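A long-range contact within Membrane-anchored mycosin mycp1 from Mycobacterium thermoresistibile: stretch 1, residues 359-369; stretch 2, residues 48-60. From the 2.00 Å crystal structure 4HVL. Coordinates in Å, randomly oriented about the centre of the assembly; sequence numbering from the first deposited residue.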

# COMPACT_ATOMS: atom_id res chain seq x y z
N GLY A 359 -6.82 14.91 1.05
CA GLY A 359 -8.20 14.41 0.93
C GLY A 359 -8.39 13.22 0.01
O GLY A 359 -7.43 12.52 -0.36
N VAL A 360 -9.66 12.97 -0.32
CA VAL A 360 -10.03 11.74 -1.01
C VAL A 360 -9.75 11.92 -2.49
O VAL A 360 -10.16 12.91 -3.07
CB VAL A 360 -11.52 11.39 -0.76
CG1 VAL A 360 -11.87 10.06 -1.41
CG2 VAL A 360 -11.79 11.33 0.75
N ILE A 361 -9.05 10.96 -3.09
CA ILE A 361 -8.72 11.06 -4.50
C ILE A 361 -9.98 11.14 -5.38
O ILE A 361 -11.07 10.64 -5.02
CB ILE A 361 -7.82 9.89 -5.01
CG1 ILE A 361 -8.46 8.52 -4.75
CG2 ILE A 361 -6.45 9.97 -4.38
CD1 ILE A 361 -7.95 7.43 -5.68
N ASP A 362 -9.80 11.79 -6.53
CA ASP A 362 -10.86 12.02 -7.48
C ASP A 362 -10.32 11.68 -8.88
O ASP A 362 -9.75 12.52 -9.57
CB ASP A 362 -11.35 13.46 -7.35
CG ASP A 362 -12.52 13.78 -8.23
OD1 ASP A 362 -12.82 13.02 -9.18
OD2 ASP A 362 -13.12 14.85 -7.98
N PRO A 363 -10.44 10.40 -9.27
CA PRO A 363 -9.86 9.93 -10.53
C PRO A 363 -10.22 10.72 -11.78
O PRO A 363 -9.35 10.97 -12.63
CB PRO A 363 -10.40 8.50 -10.62
CG PRO A 363 -10.45 8.07 -9.21
CD PRO A 363 -11.02 9.29 -8.50
N VAL A 364 -11.50 11.12 -11.91
CA VAL A 364 -11.92 11.82 -13.12
C VAL A 364 -11.32 13.21 -13.14
O VAL A 364 -10.82 13.65 -14.17
CB VAL A 364 -13.45 11.92 -13.24
CG1 VAL A 364 -13.85 12.87 -14.37
CG2 VAL A 364 -14.03 10.54 -13.49
N ALA A 365 -11.35 13.90 -11.99
CA ALA A 365 -10.70 15.19 -11.89
C ALA A 365 -9.20 15.04 -12.18
O ALA A 365 -8.63 15.85 -12.92
CB ALA A 365 -10.94 15.81 -10.52
N ALA A 366 -8.56 14.01 -11.64
CA ALA A 366 -7.12 13.83 -11.85
C ALA A 366 -6.81 13.65 -13.33
O ALA A 366 -5.86 14.23 -13.83
CB ALA A 366 -6.59 12.65 -11.05
N LEU A 367 -7.62 12.86 -14.01
CA LEU A 367 -7.45 12.59 -15.44
C LEU A 367 -7.89 13.72 -16.36
O LEU A 367 -7.38 13.79 -17.49
CB LEU A 367 -8.19 11.30 -15.83
CG LEU A 367 -7.57 10.04 -15.23
CD1 LEU A 367 -8.53 8.86 -15.33
CD2 LEU A 367 -6.26 9.71 -15.91
N THR A 368 -8.79 14.60 -15.90
CA THR A 368 -9.40 15.61 -16.82
C THR A 368 -9.58 17.06 -16.34
O THR A 368 -9.96 17.90 -17.12
CB THR A 368 -10.79 15.14 -17.25
OG1 THR A 368 -11.66 15.09 -16.11
CG2 THR A 368 -10.73 13.74 -17.92
N TRP A 369 -9.38 17.36 -15.06
CA TRP A 369 -9.84 18.66 -14.55
C TRP A 369 -9.10 19.82 -15.24
O TRP A 369 -7.91 19.72 -15.52
CB TRP A 369 -9.68 18.76 -13.02
CG TRP A 369 -9.89 20.15 -12.47
CD1 TRP A 369 -11.08 20.71 -12.06
CD2 TRP A 369 -8.90 21.17 -12.31
NE1 TRP A 369 -10.87 22.01 -11.64
CE2 TRP A 369 -9.55 22.32 -11.79
CE3 TRP A 369 -7.52 21.23 -12.56
CZ2 TRP A 369 -8.86 23.51 -11.51
CZ3 TRP A 369 -6.83 22.41 -12.28
CH2 TRP A 369 -7.51 23.53 -11.76
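Stretch 2 (48-60) DYLRLTEAHKFAT

Stretch 1 begins as an extended segment and turns into a helix at Pro363. Asp362 is the N-cap: its OD1 accepts a hydrogen bond from Ala365 N at 3.3 Å. Stretch 2 enters as the last part of a helix. Arg51 breaks that helix with positive phi (60°) in a Schellman motif, and is also the N-cap of the short helix that starts at Leu52. The two stretches run in the same general direction. Asp362 CA lies 6.2 Å from Leu50 CA, Val364 CA 5.1 Å from Ala55 CA, and Leu367 CA 6.9 Å from Phe58 CA. Together they bury 624 Å².

No direct hydrogen bond crosses the contact. Polar contact comes from a salt bridge, Asp362 OD1 to Arg51 NH2 at 3.0 Å, and from water 1. The O of water 1 donates to Leu50 O at 2.8 Å and to Asp362 OD1 at 3.0 Å, and accepts from Val364 N at 2.9 Å. Asp362 OD1 thus serves the cap, the salt bridge and the water.

The rest is mainly apolar packing. Val360 CG1 meets the edge of the Tyr49 ring, 3.7 Å from CE2. Leu50 CD2 lies 3.9 Å from Ile361 CG1 and 4.0 Å from Pro363 CD. Ala55 is small, and three side chains gather around its CB: Pro363 CB at 4.1 Å, Leu367 CD1 at 3.9 Å and Val364 CG2 at 4.4 Å. Val364 CG2 also touches Glu54 CG at 3.7 Å. Further along, Leu367 CD2 reaches Ala59 CB at 4.3 Å, and Leu367 CD1 is 4.2 Å from Phe58 CB. Thr368 CG2 sits over one face of the Phe58 ring, 3.5 Å from the ring centroid and almost on the ring normal, a CH-pi contact. Its hydroxyl is used within its own stretch, with Thr368 OG1 donating to Val364 O at 2.6 Å.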

# COMPACT_ATOMS: atom_id res chain seq x y z
N ASP A 48 -18.28 2.97 -7.56
CA ASP A 48 -19.24 4.05 -7.77
C ASP A 48 -18.73 5.39 -7.22
O ASP A 48 -18.80 6.40 -7.89
CB ASP A 48 -20.59 3.70 -7.16
CG ASP A 48 -21.47 2.87 -8.09
OD1 ASP A 48 -21.09 2.67 -9.27
OD2 ASP A 48 -22.55 2.43 -7.65
N TYR A 49 -18.20 5.36 -6.01
CA TYR A 49 -17.67 6.56 -5.35
C TYR A 49 -16.53 7.23 -6.14
O TYR A 49 -16.48 8.45 -6.23
CB TYR A 49 -17.18 6.17 -3.96
CG TYR A 49 -16.88 7.31 -3.03
CD1 TYR A 49 -17.87 7.86 -2.23
CD2 TYR A 49 -15.58 7.80 -2.92
CE1 TYR A 49 -17.58 8.90 -1.35
CE2 TYR A 49 -15.29 8.83 -2.05
CZ TYR A 49 -16.28 9.38 -1.27
OH TYR A 49 -15.95 10.40 -0.41
N LEU A 50 -15.63 6.42 -6.69
CA LEU A 50 -14.45 6.92 -7.40
C LEU A 50 -14.71 7.11 -8.90
O LEU A 50 -13.84 7.57 -9.64
CB LEU A 50 -13.27 5.97 -7.18
CG LEU A 50 -12.71 5.86 -5.76
CD1 LEU A 50 -11.66 4.75 -5.69
CD2 LEU A 50 -12.11 7.18 -5.31
N ARG A 51 -15.91 6.73 -9.33
CA ARG A 51 -16.38 6.92 -10.72
C ARG A 51 -15.47 6.19 -11.72
O ARG A 51 -15.08 6.76 -12.73
CB ARG A 51 -16.50 8.40 -11.08
CG ARG A 51 -17.30 9.21 -10.09
CD ARG A 51 -17.88 10.50 -10.67
NE ARG A 51 -16.90 11.56 -10.95
CZ ARG A 51 -16.42 12.44 -10.06
NH1 ARG A 51 -16.79 12.40 -8.78
NH2 ARG A 51 -15.54 13.38 -10.45
N LEU A 52 -15.15 4.94 -11.41
CA LEU A 52 -14.19 4.17 -12.20
C LEU A 52 -14.65 3.98 -13.65
O LEU A 52 -13.85 4.11 -14.59
CB LEU A 52 -13.90 2.81 -11.55
CG LEU A 52 -13.15 2.80 -10.20
CD1 LEU A 52 -12.76 1.39 -9.81
CD2 LEU A 52 -11.92 3.70 -10.22
N THR A 53 -15.94 3.70 -13.82
CA THR A 53 -16.55 3.60 -15.13
C THR A 53 -16.24 4.83 -15.99
O THR A 53 -15.83 4.70 -17.13
CB THR A 53 -18.09 3.43 -14.99
OG1 THR A 53 -18.38 2.26 -14.23
CG2 THR A 53 -18.72 3.30 -16.32
N GLU A 54 -16.44 6.01 -15.44
CA GLU A 54 -16.15 7.24 -16.17
C GLU A 54 -14.63 7.38 -16.41
O GLU A 54 -14.19 7.71 -17.52
CB GLU A 54 -16.68 8.44 -15.40
CG GLU A 54 -16.58 9.78 -16.11
CD GLU A 54 -17.45 9.88 -17.35
OE1 GLU A 54 -18.36 9.04 -17.52
OE2 GLU A 54 -17.23 10.80 -18.17
N ALA A 55 -13.84 7.14 -15.37
CA ALA A 55 -12.40 7.28 -15.48
C ALA A 55 -11.85 6.45 -16.64
O ALA A 55 -10.93 6.91 -17.33
CB ALA A 55 -11.70 6.92 -14.18
N HIS A 56 -12.40 5.26 -16.84
CA HIS A 56 -11.95 4.36 -17.91
C HIS A 56 -12.23 4.84 -19.33
O HIS A 56 -11.72 4.23 -20.28
CB HIS A 56 -12.51 2.95 -17.75
CG HIS A 56 -11.95 2.21 -16.58
ND1 HIS A 56 -12.60 1.15 -15.99
CD2 HIS A 56 -10.80 2.39 -15.88
CE1 HIS A 56 -11.89 0.72 -14.96
NE2 HIS A 56 -10.80 1.46 -14.87
N LYS A 57 -13.05 5.88 -19.51
CA LYS A 57 -13.15 6.52 -20.82
C LYS A 57 -11.81 7.20 -21.16
O LYS A 57 -11.49 7.40 -22.33
CB LYS A 57 -14.30 7.54 -20.86
CG LYS A 57 -15.67 6.96 -20.52
CD LYS A 57 -16.85 7.79 -21.05
CE LYS A 57 -16.63 9.30 -20.89
NZ LYS A 57 -17.89 10.09 -20.82
N PHE A 58 -11.02 7.53 -20.13
CA PHE A 58 -9.83 8.36 -20.29
C PHE A 58 -8.50 7.60 -20.20
O PHE A 58 -7.51 8.06 -20.77
CB PHE A 58 -9.89 9.51 -19.29
CG PHE A 58 -11.13 10.35 -19.45
CD1 PHE A 58 -11.30 11.13 -20.60
CD2 PHE A 58 -12.15 10.30 -18.52
CE1 PHE A 58 -12.46 11.87 -20.79
CE2 PHE A 58 -13.30 11.04 -18.69
CZ PHE A 58 -13.46 11.83 -19.84
N ALA A 59 -8.50 6.46 -19.52
CA ALA A 59 -7.31 5.61 -19.35
C ALA A 59 -7.68 4.28 -18.69
O ALA A 59 -8.64 4.22 -17.94
CB ALA A 59 -6.24 6.32 -18.52
N THR A 60 -6.90 3.23 -18.98
CA THR A 60 -7.10 1.91 -18.38
C THR A 60 -5.83 1.27 -17.79
O THR A 60 -5.88 0.13 -17.36
CB THR A 60 -7.61 0.91 -19.44
OG1 THR A 60 -6.65 0.82 -20.49
CG2 THR A 60 -8.95 1.34 -20.01
O HOH W 1 -13.65 10.29 -10.13